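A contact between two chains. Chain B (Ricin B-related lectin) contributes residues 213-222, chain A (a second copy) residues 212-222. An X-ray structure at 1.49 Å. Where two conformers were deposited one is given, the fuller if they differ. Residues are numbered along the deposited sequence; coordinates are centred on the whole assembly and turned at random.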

# COMPACT_ATOMS: atom_id res chain seq x y z
N THR B 213 5.68 0.65 0.65
CA THR B 213 4.26 0.95 0.36
C THR B 213 3.44 -0.31 0.37
O THR B 213 2.33 -0.30 0.90
CB THR B 213 4.13 1.68 -1.00
OG1 THR B 213 4.76 2.92 -0.87
CG2 THR B 213 2.64 1.95 -1.36
N VAL B 214 3.91 -1.38 -0.25
CA VAL B 214 3.19 -2.61 -0.32
C VAL B 214 3.05 -3.19 1.12
O VAL B 214 1.97 -3.66 1.45
CB VAL B 214 3.82 -3.65 -1.29
CG1 VAL B 214 3.18 -5.03 -1.16
CG2 VAL B 214 3.65 -3.16 -2.73
N PHE B 215 4.12 -3.16 1.90
CA PHE B 215 4.01 -3.67 3.29
C PHE B 215 2.94 -2.90 4.07
O PHE B 215 2.11 -3.55 4.77
CB PHE B 215 5.35 -3.73 4.03
CG PHE B 215 5.23 -4.35 5.39
CD1 PHE B 215 4.72 -5.63 5.51
CD2 PHE B 215 5.59 -3.64 6.53
CE1 PHE B 215 4.55 -6.22 6.76
CE2 PHE B 215 5.39 -4.21 7.78
CZ PHE B 215 4.94 -5.51 7.86
N LYS B 216 2.95 -1.58 3.94
CA LYS B 216 1.94 -0.76 4.56
C LYS B 216 0.53 -1.16 4.21
O LYS B 216 -0.40 -1.23 5.09
CB LYS B 216 2.22 0.73 4.42
CG LYS B 216 1.18 1.61 5.07
CD LYS B 216 1.58 3.06 5.19
CE LYS B 216 0.36 3.87 5.65
NZ LYS B 216 -0.17 3.42 6.97
N GLY B 217 0.34 -1.44 2.93
CA GLY B 217 -0.95 -2.00 2.51
C GLY B 217 -1.26 -3.39 3.02
O GLY B 217 -2.47 -3.73 3.35
N ALA B 218 -0.23 -4.23 3.12
CA ALA B 218 -0.40 -5.56 3.72
C ALA B 218 -0.94 -5.49 5.15
O ALA B 218 -1.78 -6.28 5.53
CB ALA B 218 0.90 -6.36 3.67
N VAL B 219 -0.44 -4.53 5.92
CA VAL B 219 -0.84 -4.37 7.33
C VAL B 219 -2.29 -3.92 7.30
O VAL B 219 -3.10 -4.50 8.04
CB VAL B 219 0.03 -3.38 8.09
CG1 VAL B 219 -0.51 -3.19 9.51
CG2 VAL B 219 1.43 -3.98 8.18
N ALA B 220 -2.61 -2.98 6.41
CA ALA B 220 -4.01 -2.48 6.36
C ALA B 220 -4.99 -3.65 6.01
O ALA B 220 -6.06 -3.77 6.58
CB ALA B 220 -4.13 -1.35 5.36
N LYS B 221 -4.65 -4.49 5.03
CA LYS B 221 -5.52 -5.60 4.66
C LYS B 221 -5.60 -6.60 5.79
O LYS B 221 -6.67 -7.13 6.05
CB LYS B 221 -5.08 -6.30 3.34
CG LYS B 221 -5.10 -5.37 2.12
CD LYS B 221 -4.67 -6.10 0.84
CE LYS B 221 -5.76 -7.09 0.42
NZ LYS B 221 -5.70 -7.65 -0.97
N TRP B 222 -4.49 -6.87 6.46
CA TRP B 222 -4.55 -7.76 7.64
C TRP B 222 -5.53 -7.27 8.71
O TRP B 222 -6.30 -8.07 9.28
CB TRP B 222 -3.14 -7.98 8.19
CG TRP B 222 -3.03 -9.02 9.28
CD1 TRP B 222 -2.84 -10.40 9.15
CD2 TRP B 222 -3.03 -8.74 10.68
NE1 TRP B 222 -2.73 -10.97 10.43
CE2 TRP B 222 -2.86 -9.98 11.37
CE3 TRP B 222 -3.15 -7.58 11.41
CZ2 TRP B 222 -2.77 -10.04 12.78
CZ3 TRP B 222 -3.07 -7.63 12.79
CH2 TRP B 222 -2.89 -8.85 13.46
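Chain A, residues 212-222: ATVFKGAVAKW

A single water sits between the two helices and ties them together where no direct hydrogen bond does: it donates to B:Thr213 O (2.8 Å from the water oxygen) and to A:Thr213 O (2.9 Å). Both carbonyls also accept the usual helical bond from the glycine four residues on, B:Gly217 N to B:Thr213 O and A:Gly217 N to A:Thr213 O, each 3.1 Å, so the water uses a second acceptor site on a carbonyl already engaged in its own helix.

Chain A 212-222 is helical throughout, with phi/psi close to -65/-42 and an unbroken series of i to i+4 backbone bonds, as is chain B 213-222; both helices extend beyond these stretches. Their N-to-C directions differ by 129° (signed crossing angle -129°), so chain A runs obliquely back across chain B, and the axes approach to 8.3 Å. The register is reciprocal: B:Val214 CA lies 4.7 Å from A:Gly217 CA, and B:Gly217 CA lies 4.7 Å from A:Val214 CA.

The valines pack on the backbone of the glycines: B:Val214 CG2 is 3.8 Å from A:Gly217 O, and A:Val214 CG2 is 3.8 Å from B:Gly217 O. A CB on either glycine would point toward the partner helix and would fit. The same methyls reach the next turn, B:Val214 CG2 lying 4.3 Å from A:Ala220 CB and A:Val214 CG2 4.2 Å from B:Ala220 CB. Both valines have chi1 near 170° (t), and their CA-to-CB bonds point sideways.

The threonines point toward the partner helix and turn methyls to it. B:Thr213 CG2 is 4.3 Å from A:Gly217 N and 4.4 Å from A:Lys216 CG; A:Thr213 CG2 stands 4.4 Å from B:Gly217 N and 4.2 Å from B:Lys216 CG. Their OG1 atoms and the NZ atoms of B:Lys216 and A:Lys216 are hydrogen-bonded elsewhere in the structure.

The twofold-like match loosens at B:Lys221 and A:Lys221. B:Lys221 points toward chain A and places CG 4.0 Å from A:Val214 CG2, whereas A:Lys221 leaves its backbone sideways and brings CD to 3.9 Å from B:Val214 CG1. Their chi3 angles differ too, 71° (p) in B:Lys221 and -50° (m) in A:Lys221, the latter modelled in two conformers.

B:Phe215, B:Val219, B:Trp222 and their counterparts A:Phe215, A:Val219, A:Trp222 lie beyond reach, and B:Ala218 and A:Ala218 point away. Altogether the two stretches bury 446 Å², mainly through B:Thr213, B:Val214, A:Thr213 and A:Val214.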

# COMPACT_ATOMS: atom_id res chain seq x y z
N ALA A 212 -6.88 3.93 -0.87
CA ALA A 212 -5.94 4.64 -1.74
C ALA A 212 -4.52 4.06 -1.60
O ALA A 212 -3.82 3.86 -2.58
CB ALA A 212 -5.99 6.11 -1.41
N THR A 213 -4.13 3.74 -0.38
CA THR A 213 -2.83 3.11 -0.13
C THR A 213 -2.76 1.70 -0.70
O THR A 213 -1.79 1.37 -1.31
CB THR A 213 -2.50 3.10 1.43
OG1 THR A 213 -2.39 4.45 1.88
CG2 THR A 213 -1.17 2.46 1.68
N VAL A 214 -3.76 0.86 -0.43
CA VAL A 214 -3.83 -0.50 -0.93
C VAL A 214 -3.81 -0.51 -2.46
O VAL A 214 -3.06 -1.22 -3.04
CB VAL A 214 -4.99 -1.27 -0.31
CG1 VAL A 214 -5.23 -2.60 -0.99
CG2 VAL A 214 -4.67 -1.53 1.15
N PHE A 215 -4.60 0.37 -3.06
CA PHE A 215 -4.66 0.40 -4.53
C PHE A 215 -3.27 0.80 -5.11
O PHE A 215 -2.81 0.16 -6.05
CB PHE A 215 -5.81 1.29 -5.08
CG PHE A 215 -5.89 1.23 -6.57
CD1 PHE A 215 -6.12 -0.01 -7.20
CD2 PHE A 215 -5.59 2.36 -7.33
CE1 PHE A 215 -6.12 -0.11 -8.59
CE2 PHE A 215 -5.60 2.27 -8.72
CZ PHE A 215 -5.89 1.03 -9.33
N LYS A 216 -2.60 1.78 -4.51
CA LYS A 216 -1.25 2.15 -5.02
C LYS A 216 -0.34 0.97 -4.94
O LYS A 216 0.41 0.70 -5.85
CB LYS A 216 -0.74 3.38 -4.28
CG LYS A 216 0.63 3.82 -4.74
CD LYS A 216 1.07 5.12 -4.16
CE LYS A 216 2.53 5.39 -4.49
NZ LYS A 216 2.85 5.15 -5.94
N GLY A 217 -0.42 0.23 -3.84
CA GLY A 217 0.33 -1.01 -3.74
C GLY A 217 -0.06 -2.08 -4.74
O GLY A 217 0.80 -2.83 -5.22
N ALA A 218 -1.36 -2.18 -5.05
CA ALA A 218 -1.79 -3.12 -6.07
C ALA A 218 -1.17 -2.81 -7.43
O ALA A 218 -0.75 -3.73 -8.16
CB ALA A 218 -3.29 -3.16 -6.15
N VAL A 219 -1.06 -1.52 -7.76
CA VAL A 219 -0.48 -1.18 -9.03
C VAL A 219 1.03 -1.61 -9.04
O VAL A 219 1.51 -2.19 -10.02
CB VAL A 219 -0.63 0.31 -9.34
CG1 VAL A 219 0.21 0.66 -10.56
CG2 VAL A 219 -2.06 0.63 -9.55
N ALA A 220 1.74 -1.34 -7.94
CA ALA A 220 3.12 -1.73 -7.87
C ALA A 220 3.31 -3.23 -7.99
O ALA A 220 4.24 -3.69 -8.71
CB ALA A 220 3.72 -1.23 -6.55
N LYS A 221 2.45 -4.03 -7.33
CA LYS A 221 2.58 -5.48 -7.42
C LYS A 221 2.31 -6.00 -8.84
O LYS A 221 2.93 -6.95 -9.31
CB LYS A 221 1.67 -6.18 -6.44
CG LYS A 221 2.16 -6.05 -5.01
CD LYS A 221 1.44 -7.01 -4.05
CE LYS A 221 -0.06 -6.92 -4.20
NZ LYS A 221 -0.70 -7.62 -3.10
N TRP A 222 1.34 -5.37 -9.50
CA TRP A 222 1.01 -5.75 -10.87
C TRP A 222 2.19 -5.43 -11.81
O TRP A 222 2.50 -6.26 -12.71
CB TRP A 222 -0.19 -4.98 -11.34
CG TRP A 222 -0.69 -5.32 -12.75
CD1 TRP A 222 -1.60 -6.31 -13.11
CD2 TRP A 222 -0.39 -4.60 -13.94
NE1 TRP A 222 -1.85 -6.23 -14.46
CE2 TRP A 222 -1.13 -5.18 -14.98
CE3 TRP A 222 0.41 -3.51 -14.22
CZ2 TRP A 222 -1.07 -4.69 -16.28
CZ3 TRP A 222 0.47 -3.02 -15.51
CH2 TRP A 222 -0.25 -3.61 -16.51
O HOH W 1 -0.08 -0.82 -0.48